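Clan CA, family C40, NlpC/P60 superfamily cysteine peptidase (Trichomonas vaginalis, PDB 6BIO) probably acts as a cysteine peptidase of the NlpC/P60 family that hydrolyses bacterial peptidoglycan. Local coordinates at residues Cys45-His55 and Val66-Ile75. Numbering follows the deposited sequence.
Sequences CYWLYFDYYVH and VRIGTEDCWI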
loop_
_atom_site.group_PDB
_atom_site.type_symbol
_atom_site.label_atom_id
_atom_site.label_comp_id
_atom_site.label_asym_id
_atom_site.label_seq_id
_atom_site.Cartn_x
_atom_site.Cartn_y
_atom_site.Cartn_z
ATOM N N CYS A 45 -17.793 -5.856 -2.770
ATOM C CA CYS A 45 -17.347 -5.528 -1.414
ATOM C C CYS A 45 -16.909 -4.074 -1.290
ATOM O O CYS A 45 -17.056 -3.483 -0.217
ATOM C CB CYS A 45 -16.262 -6.490 -0.929
ATOM S SG CYS A 45 -14.851 -6.758 -2.049
ATOM N N TYR A 46 -16.332 -3.527 -2.354
ATOM C CA TYR A 46 -15.844 -2.157 -2.447
ATOM C C TYR A 46 -15.372 -2.005 -3.898
ATOM O O TYR A 46 -15.754 -2.798 -4.756
ATOM C CB TYR A 46 -14.761 -1.859 -1.373
ATOM C CG TYR A 46 -13.698 -2.931 -1.168
ATOM C CD1 TYR A 46 -12.729 -3.193 -2.136
ATOM C CD2 TYR A 46 -13.688 -3.696 0.009
ATOM C CE1 TYR A 46 -11.767 -4.164 -1.916
ATOM C CE2 TYR A 46 -12.738 -4.686 0.217
ATOM C CZ TYR A 46 -11.795 -4.932 -0.757
ATOM O OH TYR A 46 -10.815 -5.899 -0.656
ATOM N N TRP A 47 -14.544 -1.001 -4.170
ATOM C CA TRP A 47 -13.900 -0.791 -5.444
ATOM C C TRP A 47 -12.405 -0.654 -5.220
ATOM O O TRP A 47 -11.937 -0.384 -4.119
ATOM C CB TRP A 47 -14.377 0.516 -6.084
ATOM C CG TRP A 47 -15.822 0.548 -6.519
ATOM C CD1 TRP A 47 -16.276 0.487 -7.818
ATOM C CD2 TRP A 47 -16.993 0.699 -5.712
ATOM N NE1 TRP A 47 -17.644 0.603 -7.867
ATOM C CE2 TRP A 47 -18.117 0.734 -6.592
ATOM C CE3 TRP A 47 -17.214 0.826 -4.343
ATOM C CZ2 TRP A 47 -19.442 0.863 -6.124
ATOM C CZ3 TRP A 47 -18.540 0.967 -3.884
ATOM C CH2 TRP A 47 -19.623 0.976 -4.775
ATOM N N LEU A 48 -11.649 -0.836 -6.297
ATOM C CA LEU A 48 -10.257 -0.406 -6.331
ATOM C C LEU A 48 -10.090 0.620 -7.444
ATOM O O LEU A 48 -10.977 0.776 -8.280
ATOM C CB LEU A 48 -9.273 -1.570 -6.497
ATOM C CG LEU A 48 -9.219 -2.533 -5.328
ATOM C CD1 LEU A 48 -8.289 -3.686 -5.675
ATOM C CD2 LEU A 48 -8.818 -1.853 -4.033
ATOM N N TYR A 49 -8.957 1.349 -7.426
ATOM C CA TYR A 49 -8.854 2.629 -8.136
ATOM C C TYR A 49 -7.625 2.724 -9.037
ATOM O O TYR A 49 -6.597 2.087 -8.803
ATOM C CB TYR A 49 -8.913 3.801 -7.135
ATOM C CG TYR A 49 -10.202 3.781 -6.374
ATOM C CD1 TYR A 49 -11.373 4.224 -6.953
ATOM C CD2 TYR A 49 -10.282 3.184 -5.119
ATOM C CE1 TYR A 49 -12.576 4.181 -6.284
ATOM C CE2 TYR A 49 -11.466 3.088 -4.466
ATOM C CZ TYR A 49 -12.625 3.584 -5.039
ATOM O OH TYR A 49 -13.836 3.497 -4.367
ATOM N N PHE A 50 -7.761 3.581 -10.045
ATOM C CA PHE A 50 -6.713 3.825 -11.018
ATOM C C PHE A 50 -5.378 4.104 -10.348
ATOM O O PHE A 50 -5.291 4.881 -9.391
ATOM C CB PHE A 50 -7.137 5.036 -11.852
ATOM C CG PHE A 50 -6.119 5.453 -12.861
ATOM C CD1 PHE A 50 -5.837 4.672 -13.969
ATOM C CD2 PHE A 50 -5.401 6.603 -12.644
ATOM C CE1 PHE A 50 -4.853 5.081 -14.838
ATOM C CE2 PHE A 50 -4.430 7.036 -13.564
ATOM C CZ PHE A 50 -4.146 6.267 -14.631
ATOM N N ASP A 51 -4.319 3.466 -10.856
ATOM C CA ASP A 51 -2.937 3.681 -10.454
ATOM C C ASP A 51 -2.598 3.119 -9.084
ATOM O O ASP A 51 -1.502 3.357 -8.606
ATOM C CB ASP A 51 -2.516 5.139 -10.608
ATOM C CG ASP A 51 -1.021 5.326 -10.760
ATOM O OD1 ASP A 51 -0.410 4.611 -11.575
ATOM O OD2 ASP A 51 -0.460 6.224 -10.115
ATOM N N TYR A 52 -3.501 2.346 -8.475
ATOM C CA TYR A 52 -3.130 1.549 -7.320
ATOM C C TYR A 52 -2.242 0.391 -7.759
ATOM O O TYR A 52 -2.373 -0.143 -8.861
ATOM C CB TYR A 52 -4.386 1.000 -6.622
ATOM C CG TYR A 52 -5.121 1.965 -5.685
ATOM C CD1 TYR A 52 -4.881 3.339 -5.711
ATOM C CD2 TYR A 52 -6.057 1.486 -4.765
ATOM C CE1 TYR A 52 -5.553 4.190 -4.866
ATOM C CE2 TYR A 52 -6.719 2.345 -3.924
ATOM C CZ TYR A 52 -6.470 3.690 -3.967
ATOM O OH TYR A 52 -7.135 4.541 -3.126
ATOM N N TYR A 53 -1.356 -0.012 -6.852
ATOM C CA TYR A 53 -0.488 -1.167 -7.043
ATOM C C TYR A 53 -1.010 -2.352 -6.226
ATOM O O TYR A 53 -1.463 -2.195 -5.085
ATOM C CB TYR A 53 0.949 -0.817 -6.633
ATOM C CG TYR A 53 1.579 0.366 -7.335
ATOM C CD1 TYR A 53 1.132 0.828 -8.539
ATOM C CD2 TYR A 53 2.635 1.008 -6.740
ATOM C CE1 TYR A 53 1.742 1.922 -9.152
ATOM C CE2 TYR A 53 3.280 2.074 -7.351
ATOM C CZ TYR A 53 2.815 2.522 -8.548
ATOM O OH TYR A 53 3.449 3.603 -9.150
ATOM N N VAL A 54 -0.902 -3.542 -6.816
ATOM C CA VAL A 54 -1.348 -4.773 -6.176
ATOM C C VAL A 54 -0.330 -5.868 -6.457
ATOM O O VAL A 54 0.470 -5.780 -7.390
ATOM C CB VAL A 54 -2.750 -5.220 -6.656
ATOM C CG1 VAL A 54 -3.751 -4.139 -6.390
ATOM C CG2 VAL A 54 -2.722 -5.619 -8.115
ATOM N N HIS A 55 -0.456 -6.963 -5.693
ATOM C CA HIS A 55 0.070 -8.231 -6.108
ATOM C C HIS A 55 -1.045 -9.019 -6.785
ATOM O O HIS A 55 -2.218 -8.917 -6.410
ATOM C CB HIS A 55 0.544 -9.087 -4.932
ATOM C CG HIS A 55 1.464 -8.385 -3.976
ATOM N ND1 HIS A 55 2.841 -8.509 -3.985
ATOM C CD2 HIS A 55 1.170 -7.568 -2.947
ATOM C CE1 HIS A 55 3.347 -7.763 -3.019
ATOM N NE2 HIS A 55 2.353 -7.207 -2.354
ATOM N N VAL A 66 -6.336 -10.277 -6.567
ATOM C CA VAL A 66 -5.316 -9.291 -6.233
ATOM C C VAL A 66 -5.205 -9.153 -4.723
ATOM O O VAL A 66 -6.130 -9.458 -3.973
ATOM C CB VAL A 66 -5.548 -7.921 -6.939
ATOM C CG1 VAL A 66 -5.640 -8.121 -8.464
ATOM C CG2 VAL A 66 -6.823 -7.244 -6.428
ATOM N N ARG A 67 -4.067 -8.614 -4.304
ATOM C CA ARG A 67 -3.757 -8.507 -2.896
ATOM C C ARG A 67 -3.046 -7.202 -2.623
ATOM O O ARG A 67 -2.127 -6.813 -3.367
ATOM C CB ARG A 67 -2.875 -9.663 -2.457
ATOM C CG ARG A 67 -2.464 -9.641 -0.968
ATOM C CD ARG A 67 -1.587 -10.833 -0.661
ATOM N NE ARG A 67 -0.260 -10.761 -1.223
ATOM C CZ ARG A 67 0.761 -10.122 -0.639
ATOM N NH1 ARG A 67 0.577 -9.369 0.429
ATOM N NH2 ARG A 67 1.980 -10.249 -1.137
ATOM N N ILE A 68 -3.481 -6.536 -1.554
ATOM C CA ILE A 68 -2.799 -5.356 -1.012
ATOM C C ILE A 68 -2.577 -5.656 0.468
ATOM O O ILE A 68 -3.535 -5.754 1.225
ATOM C CB ILE A 68 -3.620 -4.084 -1.209
ATOM C CG1 ILE A 68 -3.868 -3.821 -2.692
ATOM C CG2 ILE A 68 -2.941 -2.860 -0.544
ATOM C CD1 ILE A 68 -5.114 -2.957 -2.897
ATOM N N GLY A 69 -1.343 -5.886 0.867
ATOM C CA GLY A 69 -1.106 -6.242 2.265
ATOM C C GLY A 69 -1.854 -7.502 2.647
ATOM O O GLY A 69 -1.719 -8.549 2.018
ATOM N N THR A 70 -2.643 -7.390 3.700
ATOM C CA THR A 70 -3.409 -8.514 4.202
ATOM C C THR A 70 -4.746 -8.675 3.500
ATOM O O THR A 70 -5.474 -9.608 3.821
ATOM C CB THR A 70 -3.669 -8.372 5.713
ATOM O OG1 THR A 70 -4.387 -7.165 5.945
ATOM C CG2 THR A 70 -2.391 -8.291 6.514
ATOM N N GLU A 71 -5.122 -7.782 2.596
ATOM C CA GLU A 71 -6.421 -7.786 1.956
ATOM C C GLU A 71 -6.329 -8.403 0.570
ATOM O O GLU A 71 -5.438 -8.062 -0.204
ATOM C CB GLU A 71 -6.940 -6.345 1.847
ATOM C CG GLU A 71 -8.363 -6.188 1.339
ATOM C CD GLU A 71 -9.447 -6.585 2.328
ATOM O OE1 GLU A 71 -9.133 -6.718 3.540
ATOM O OE2 GLU A 71 -10.607 -6.778 1.875
ATOM N N ASP A 72 -7.259 -9.277 0.237
ATOM C CA ASP A 72 -7.379 -9.813 -1.114
ATOM C C ASP A 72 -8.810 -9.685 -1.624
ATOM O O ASP A 72 -9.784 -9.699 -0.857
ATOM C CB ASP A 72 -6.859 -11.270 -1.224
ATOM C CG ASP A 72 -7.776 -12.249 -0.552
ATOM O OD1 ASP A 72 -7.826 -12.257 0.702
ATOM O OD2 ASP A 72 -8.478 -12.985 -1.257
ATOM N N CYS A 73 -8.929 -9.593 -2.942
ATOM C CA CYS A 73 -10.222 -9.457 -3.590
ATOM C C CYS A 73 -10.051 -9.806 -5.063
ATOM O O CYS A 73 -8.948 -10.109 -5.540
ATOM C CB CYS A 73 -10.787 -8.043 -3.405
ATOM S SG CYS A 73 -9.831 -6.755 -4.163
ATOM N N TRP A 74 -11.154 -9.748 -5.789
ATOM C CA TRP A 74 -11.197 -10.124 -7.194
ATOM C C TRP A 74 -11.757 -8.956 -7.987
ATOM O O TRP A 74 -12.795 -8.394 -7.616
ATOM C CB TRP A 74 -12.100 -11.330 -7.382
ATOM C CG TRP A 74 -11.632 -12.577 -6.720
ATOM C CD1 TRP A 74 -11.786 -12.928 -5.405
ATOM C CD2 TRP A 74 -10.918 -13.664 -7.336
ATOM N NE1 TRP A 74 -11.220 -14.159 -5.169
ATOM C CE2 TRP A 74 -10.719 -14.645 -6.349
ATOM C CE3 TRP A 74 -10.463 -13.911 -8.632
ATOM C CZ2 TRP A 74 -10.082 -15.847 -6.615
ATOM C CZ3 TRP A 74 -9.813 -15.116 -8.906
ATOM C CH2 TRP A 74 -9.617 -16.063 -7.902
ATOM N N ILE A 75 -11.080 -8.599 -9.073
ATOM C CA ILE A 75 -11.456 -7.511 -9.962
ATOM C C ILE A 75 -11.376 -7.977 -11.410
ATOM O O ILE A 75 -10.593 -8.855 -11.757
ATOM C CB ILE A 75 -10.561 -6.232 -9.785
ATOM C CG1 ILE A 75 -9.072 -6.533 -10.028
ATOM C CG2 ILE A 75 -10.824 -5.638 -8.415
ATOM C CD1 ILE A 75 -8.220 -5.298 -9.935
#
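His55 and Arg67 form an antiparallel hydrogen-bonded pair, in which His55 N bonds Arg67 O (2.9 Å) and Arg67 N returns one to His55 O (2.8 Å), joining strands 53-60 and 63-68 of a beta hairpin. On the same face of the sheet the guanidinium of Arg67 lies flat on the imidazole, planes 12° apart, with NH2 over the ring centre. A bend at chi3 (72°) folds the arginine back, and NH1 bonds Gly69 O in the turn while NE meets Gln18. On the other face Val54 CG1 packs against Ile68 CG1 at 3.7 Å. Leu48, from strand 46-49, brings CD2 to the tip of Ile68 and rests CD1 against both Val66 CG2 and Cys73 SG, joining an apolar cluster to which Leu23 of strand 19-23 also belongs, consistent with the small barrel of an SH3-like domain. Beyond it, Tyr46 OH donates to the anti lone pair of Glu71 OE2 (2.7 Å), an oxygen also salt-bridged to Lys35. His55 links this hairpin through ND1 to Asp119 of the bacterial SH3 region and through NE2 to Asp194 of the NlpC/P60 region; these carboxylates would probably favour a protonated imidazole and help it tolerate the guanidinium stacked on it.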